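Local coordinates for protein PA-I Galactophilic Lectin (Enterobacter cloacae, PDB 6YGQ) that probably binds galactose-type sugars through a bound calcium ion, as a lectin domain of the PA-IL-like family, at residues A58-G61 against F65-T68; L116-A119 against Q124-D127. One frame throughout, in Å; residues are numbered along the deposited sequence.

How the interactions relate
Both contacts serve one calcium ion: interaction 1 supplies one ligand and interaction 2 two, and the same two waters bind the ion beside both, but they do so from different parts of the fold. Interaction 1 lies in a hairpin of one sheet, so its chemistry is mainly backbone pairing. Interaction 2 ties the last strand residues of the other sheet to a loop with no regular structure, through one tyrosine hydroxyl and ring edges. Buried residues carry most of both, while Q124 and D127 of interaction 2 meet the calcium at the exposed surface. The two contacts touch where the F118 ring packs on A58, N60 and T68.

Interaction 1. Residues A58-G61 against F65-T68; sequences ARNG and FALT. With CA (calcium ion), chain E.
T68 and A58 pair across this hairpin as an antiparallel hydrogen-bonded pair, and the side chain of T68 adds a third bond to the usual two. T68 CB lies 3.5 Å from A58 O. From there the side chain forks: with chi1 at 76°, T68 OG1 sits between the backbone N and the carbonyl carbon of its own residue, where it donates to A58 O at 2.9 Å from above the plane of the A58 carbonyl. The other branch, CG2, packs against the N60 side chain. A58 O thus accepts twice, since T68 N also donates to it at 2.7 Å, though with a bent N-H (134°). The return bond, A58 N to T68 O, is nearly straight at 174°.

One step on, R59 and L67 form the non-hydrogen-bonded pair, and R59 CG rests on L67 CD2 at 3.8 Å. The same face of the sheet meets L81 and I74 of the second subunit. A66, the centre of an inverse gamma turn, ends the regular pairing: A66 O takes a weak bond from N60 N (3.0 Å) and a CA-H contact from R59, while the A66 methyl group lies against the N60 side chain and close to G61 N, a buried amide with no partner in the model.

Just past the strand end, N60 O binds the calcium at 2.4 Å. The chemistry implies a division of labour: N60 gives its N-H, weakly, to the hairpin and its carbonyl oxygen to the metal, which is consistent with the end of the hairpin helping to place an uncharged calcium ligand.

Interaction 2. Residues L116-A119 against Q124-D127; sequences LFFA and QYKD. With CA (calcium ion), chain E.
The ring of Y125 meets F118 edge-on: F118 O lies at the tyrosine's edge, in the plane of the ring, 3.0 Å from Y125 CE2, while the backbone of A119 approaches obliquely. The two phenylalanines also turn edges to this residue. F118 CD1 stands 4.2 Å from Y125 CE2, near the plane of the F118 ring, and the hydroxyl of Y125 comes to the edge of the F117 ring, near CD2. Beyond the contact, F117 forms a cation-pi pair with R91, and F118 packs on A32, S87 and N128.

The polar link is short. Y125 OH donates to F118 O at 2.6 Å, in the carbonyl plane and with a C=O...O angle of 150°, and it also takes a weak hydrogen bond from the N-H of D120. Through this hydroxyl Y125 ties the calcium-binding loop back to the end of strand 112-118.

This loop, which leads into strand 129-139, carries most of the calcium site of the PA-IL-like fold. Just before Y125, Q124 supplies its backbone O at 2.3 Å from the metal; two residues after Y125, D127 supplies OD1 at 2.4 Å. N60 O, D120 and N128 complete the protein ligands, and two waters bring the coordination to seven. In PA-IL itself, galactose hydroxyls bind the equivalent calcium, so these waters probably mark where a sugar would bind.

D127 has CG between N and the carbonyl carbon (chi1 62°), which brings its carboxylate to the metal. That carboxylate is held at both oxygens: OD1 on the metal, and D127 OD2 accepting a hydrogen bond of 2.5 Å from water 1, itself a calcium ligand. Farther out, K126 NZ ties the same loop to K33 O.

Interaction 1. Residues A58-G61 against F65-T68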
ATOM      1  N   ALA A  58      -9.950  -5.670  -3.347  1.00 14.64           N
ATOM      2  CA  ALA A  58     -11.361  -5.807  -3.025  1.00 15.17           C
ATOM      3  C   ALA A  58     -12.183  -5.177  -4.137  1.00 17.45           C
ATOM      4  O   ALA A  58     -11.794  -4.150  -4.700  1.00 20.03           O
ATOM      5  CB  ALA A  58     -11.698  -5.150  -1.682  1.00 14.23           C
ATOM      6  N   ARG A  59     -13.313  -5.797  -4.453  1.00 15.84           N
ATOM      7  CA  ARG A  59     -14.250  -5.259  -5.430  1.00 17.61           C
ATOM      8  C   ARG A  59     -15.390  -4.562  -4.701  1.00 16.50           C
ATOM      9  O   ARG A  59     -15.926  -5.096  -3.724  1.00 16.70           O
ATOM     10  CB  ARG A  59     -14.796  -6.367  -6.331  1.00 21.51           C
ATOM     11  CG  ARG A  59     -13.750  -7.020  -7.219  1.00 27.61           C
ATOM     12  CD  ARG A  59     -14.113  -8.467  -7.516  1.00 36.26           C
ATOM     13  NE  ARG A  59     -15.215  -8.570  -8.470  1.00 44.12           N
ATOM     14  CZ  ARG A  59     -16.113  -9.551  -8.482  1.00 49.37           C
ATOM     15  NH1 ARG A  59     -16.054 -10.531  -7.589  1.00 50.06           N
ATOM     16  NH2 ARG A  59     -17.076  -9.552  -9.394  1.00 52.50           N
ATOM     17  N   ASN A  60     -15.753  -3.367  -5.166  1.00 18.62           N
ATOM     18  CA  ASN A  60     -16.915  -2.660  -4.648  1.00 18.87           C
ATOM     19  C   ASN A  60     -18.151  -2.878  -5.514  1.00 20.77           C
ATOM     20  O   ASN A  60     -19.159  -2.189  -5.331  1.00 22.55           O
ATOM     21  CB  ASN A  60     -16.618  -1.162  -4.503  1.00 20.06           C
ATOM     22  CG  ASN A  60     -16.187  -0.508  -5.804  1.00 24.34           C
ATOM     23  OD1 ASN A  60     -16.282  -1.100  -6.877  1.00 25.88           O
ATOM     24  ND2 ASN A  60     -15.711   0.729  -5.707  1.00 27.27           N
ATOM     25  N   GLY A  61     -18.093  -3.828  -6.440  1.00 17.45           N
ATOM     26  CA  GLY A  61     -19.224  -4.146  -7.293  1.00 19.45           C
ATOM     27  C   GLY A  61     -18.910  -5.384  -8.104  1.00 19.00           C
ATOM     28  O   GLY A  61     -17.823  -5.959  -8.005  1.00 17.72           O
ATOM     29  N   PHE A  65     -14.567  -3.433 -13.779  1.00 38.72           N
ATOM     30  CA  PHE A  65     -13.892  -2.206 -13.375  1.00 37.23           C
ATOM     31  C   PHE A  65     -14.088  -1.874 -11.901  1.00 33.36           C
ATOM     32  O   PHE A  65     -13.501  -0.898 -11.421  1.00 32.27           O
ATOM     33  CB  PHE A  65     -14.378  -1.028 -14.234  1.00 38.38           C
ATOM     34  CG  PHE A  65     -15.831  -0.682 -14.036  1.00 40.20           C
ATOM     35  CD1 PHE A  65     -16.794  -1.138 -14.923  1.00 42.78           C
ATOM     36  CD2 PHE A  65     -16.232   0.111 -12.972  1.00 40.07           C
ATOM     37  CE1 PHE A  65     -18.129  -0.817 -14.746  1.00 43.85           C
ATOM     38  CE2 PHE A  65     -17.564   0.432 -12.789  1.00 41.51           C
ATOM     39  CZ  PHE A  65     -18.513  -0.031 -13.678  1.00 43.21           C
ATOM     40  N   ALA A  66     -14.883  -2.654 -11.174  1.00 24.56           N
ATOM     41  CA  ALA A  66     -15.237  -2.323  -9.794  1.00 22.18           C
ATOM     42  C   ALA A  66     -14.213  -2.902  -8.814  1.00 21.36           C
ATOM     43  O   ALA A  66     -14.540  -3.665  -7.908  1.00 22.55           O
ATOM     44  CB  ALA A  66     -16.644  -2.824  -9.484  1.00 23.53           C
ATOM     45  N   LEU A  67     -12.956  -2.505  -9.005  1.00 19.14           N
ATOM     46  CA  LEU A  67     -11.835  -2.999  -8.219  1.00 16.92           C
ATOM     47  C   LEU A  67     -11.214  -1.879  -7.395  1.00 16.11           C
ATOM     48  O   LEU A  67     -11.191  -0.719  -7.814  1.00 17.05           O
ATOM     49  CB  LEU A  67     -10.757  -3.601  -9.123  1.00 19.05           C
ATOM     50  CG  LEU A  67     -10.676  -5.121  -9.242  1.00 23.13           C
ATOM     51  CD1 LEU A  67      -9.690  -5.470 -10.345  1.00 25.18           C
ATOM     52  CD2 LEU A  67     -10.274  -5.762  -7.926  1.00 22.93           C
ATOM     53  N   THR A  68     -10.688  -2.242  -6.223  1.00 15.59           N
ATOM     54  CA  THR A  68     -10.028  -1.290  -5.342  1.00 14.52           C
ATOM     55  C   THR A  68      -8.833  -1.943  -4.655  1.00 13.30           C
ATOM     56  O   THR A  68      -8.794  -3.161  -4.472  1.00 13.53           O
ATOM     57  CB  THR A  68     -10.966  -0.752  -4.243  1.00 15.11           C
ATOM     58  OG1 THR A  68     -11.131  -1.747  -3.220  1.00 15.22           O
ATOM     59  CG2 THR A  68     -12.321  -0.379  -4.809  1.00 17.03           C
TER
HETATM   60 CA    CA E 201     -20.784  -2.045  -3.595  1.00 15.57          CA
HETATM   61  O   HOH W   1     -22.449  -1.577  -5.454  1.00 20.90           O
HETATM   62  O   HOH W   2     -20.745   0.344  -4.244  1.00 17.64           O

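Interaction 2. Residues L116-A119 against Q124-D127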
ATOM      1  N   LEU A 116     -11.353  -0.713  11.642  1.00 16.81           N
ATOM      2  CA  LEU A 116     -10.884  -0.556  10.272  1.00 14.66           C
ATOM      3  C   LEU A 116     -11.986  -1.060   9.354  1.00 14.44           C
ATOM      4  O   LEU A 116     -12.539  -2.141   9.584  1.00 15.25           O
ATOM      5  CB  LEU A 116      -9.579  -1.319  10.053  1.00 13.77           C
ATOM      6  CG  LEU A 116      -8.422  -0.849  10.940  1.00 16.27           C
ATOM      7  CD1 LEU A 116      -7.310  -1.887  11.003  1.00 18.24           C
ATOM      8  CD2 LEU A 116      -7.884   0.486  10.444  1.00 17.32           C
ATOM      9  N   PHE A 117     -12.329  -0.273   8.338  1.00 13.60           N
ATOM     10  CA  PHE A 117     -13.462  -0.616   7.494  1.00 14.42           C
ATOM     11  C   PHE A 117     -13.178  -0.260   6.044  1.00 14.75           C
ATOM     12  O   PHE A 117     -12.338   0.591   5.738  1.00 14.99           O
ATOM     13  CB  PHE A 117     -14.761   0.065   7.996  1.00 15.22           C
ATOM     14  CG  PHE A 117     -14.842   1.545   7.723  1.00 16.92           C
ATOM     15  CD1 PHE A 117     -14.255   2.460   8.582  1.00 19.08           C
ATOM     16  CD2 PHE A 117     -15.532   2.021   6.620  1.00 17.31           C
ATOM     17  CE1 PHE A 117     -14.340   3.822   8.336  1.00 19.81           C
ATOM     18  CE2 PHE A 117     -15.618   3.380   6.364  1.00 17.76           C
ATOM     19  CZ  PHE A 117     -15.023   4.282   7.224  1.00 18.28           C
ATOM     20  N   PHE A 118     -13.867  -0.978   5.159  1.00 11.82           N
ATOM     21  CA  PHE A 118     -13.877  -0.710   3.727  1.00 11.44           C
ATOM     22  C   PHE A 118     -14.950   0.330   3.437  1.00 10.90           C
ATOM     23  O   PHE A 118     -16.094   0.191   3.880  1.00 11.67           O
ATOM     24  CB  PHE A 118     -14.149  -2.006   2.960  1.00 12.41           C
ATOM     25  CG  PHE A 118     -14.181  -1.844   1.467  1.00 11.95           C
ATOM     26  CD1 PHE A 118     -15.382  -1.648   0.804  1.00 12.72           C
ATOM     27  CD2 PHE A 118     -13.013  -1.907   0.724  1.00 11.80           C
ATOM     28  CE1 PHE A 118     -15.417  -1.505  -0.572  1.00 13.61           C
ATOM     29  CE2 PHE A 118     -13.041  -1.762  -0.651  1.00 12.94           C
ATOM     30  CZ  PHE A 118     -14.247  -1.563  -1.300  1.00 13.75           C
ATOM     31  N   ALA A 119     -14.580   1.373   2.701  1.00 13.05           N
ATOM     32  CA  ALA A 119     -15.473   2.493   2.435  1.00 15.69           C
ATOM     33  C   ALA A 119     -16.351   2.186   1.226  1.00 17.01           C
ATOM     34  O   ALA A 119     -15.842   1.929   0.130  1.00 18.29           O
ATOM     35  CB  ALA A 119     -14.671   3.772   2.201  1.00 17.10           C
ATOM     36  N   GLN A 124     -24.813  -0.492   0.042  1.00 24.24           N
ATOM     37  CA  GLN A 124     -24.238  -0.952  -1.216  1.00 26.27           C
ATOM     38  C   GLN A 124     -23.069  -1.903  -0.984  1.00 22.56           C
ATOM     39  O   GLN A 124     -22.262  -2.125  -1.892  1.00 19.32           O
ATOM     40  CB  GLN A 124     -23.802   0.244  -2.067  1.00 33.16           C
ATOM     41  CG  GLN A 124     -24.956   1.155  -2.477  1.00 38.36           C
ATOM     42  CD  GLN A 124     -24.509   2.349  -3.304  1.00 37.49           C
ATOM     43  OE1 GLN A 124     -23.446   2.922  -3.066  1.00 35.12           O
ATOM     44  NE2 GLN A 124     -25.326   2.730  -4.280  1.00 38.06           N
ATOM     45  N   TYR A 125     -22.972  -2.486   0.209  1.00 23.71           N
ATOM     46  CA  TYR A 125     -21.815  -3.297   0.548  1.00 20.48           C
ATOM     47  C   TYR A 125     -21.918  -4.734   0.060  1.00 18.76           C
ATOM     48  O   TYR A 125     -20.884  -5.384  -0.126  1.00 16.94           O
ATOM     49  CB  TYR A 125     -21.609  -3.317   2.068  1.00 19.21           C
ATOM     50  CG  TYR A 125     -20.785  -2.172   2.602  1.00 17.34           C
ATOM     51  CD1 TYR A 125     -21.370  -0.947   2.878  1.00 17.35           C
ATOM     52  CD2 TYR A 125     -19.423  -2.316   2.833  1.00 15.94           C
ATOM     53  CE1 TYR A 125     -20.624   0.105   3.366  1.00 17.89           C
ATOM     54  CE2 TYR A 125     -18.667  -1.268   3.320  1.00 14.65           C
ATOM     55  CZ  TYR A 125     -19.275  -0.059   3.586  1.00 15.64           C
ATOM     56  OH  TYR A 125     -18.540   0.995   4.075  1.00 15.36           O
ATOM     57  N   LYS A 126     -23.122  -5.251  -0.147  1.00 19.89           N
ATOM     58  CA  LYS A 126     -23.301  -6.691  -0.262  1.00 23.09           C
ATOM     59  C   LYS A 126     -23.085  -7.229  -1.674  1.00 20.59           C
ATOM     60  O   LYS A 126     -23.238  -8.437  -1.884  1.00 18.94           O
ATOM     61  CB  LYS A 126     -24.689  -7.078   0.256  1.00 27.14           C
ATOM     62  CG  LYS A 126     -24.860  -6.831   1.763  1.00 30.98           C
ATOM     63  CD  LYS A 126     -23.669  -7.365   2.564  1.00 33.79           C
ATOM     64  CE  LYS A 126     -23.901  -7.303   4.064  1.00 36.37           C
ATOM     65  NZ  LYS A 126     -22.801  -7.986   4.807  1.00 34.02           N
ATOM     66  N   ASP A 127     -22.712  -6.386  -2.636  1.00 17.28           N
ATOM     67  CA  ASP A 127     -22.177  -6.863  -3.905  1.00 15.94           C
ATOM     68  C   ASP A 127     -20.660  -6.728  -3.966  1.00 14.33           C
ATOM     69  O   ASP A 127     -20.075  -6.865  -5.047  1.00 15.13           O
ATOM     70  CB  ASP A 127     -22.823  -6.124  -5.079  1.00 18.02           C
ATOM     71  CG  ASP A 127     -22.545  -4.636  -5.065  1.00 18.61           C
ATOM     72  OD1 ASP A 127     -21.827  -4.162  -4.158  1.00 17.22           O
ATOM     73  OD2 ASP A 127     -23.056  -3.940  -5.969  1.00 19.83           O
TER
HETATM   74 CA    CA E 201     -20.784  -2.045  -3.595  1.00 15.57          CA
HETATM   75  O   HOH W   1     -22.449  -1.577  -5.454  1.00 20.90           O
HETATM   76  O   HOH W   2     -20.745   0.344  -4.244  1.00 17.64           O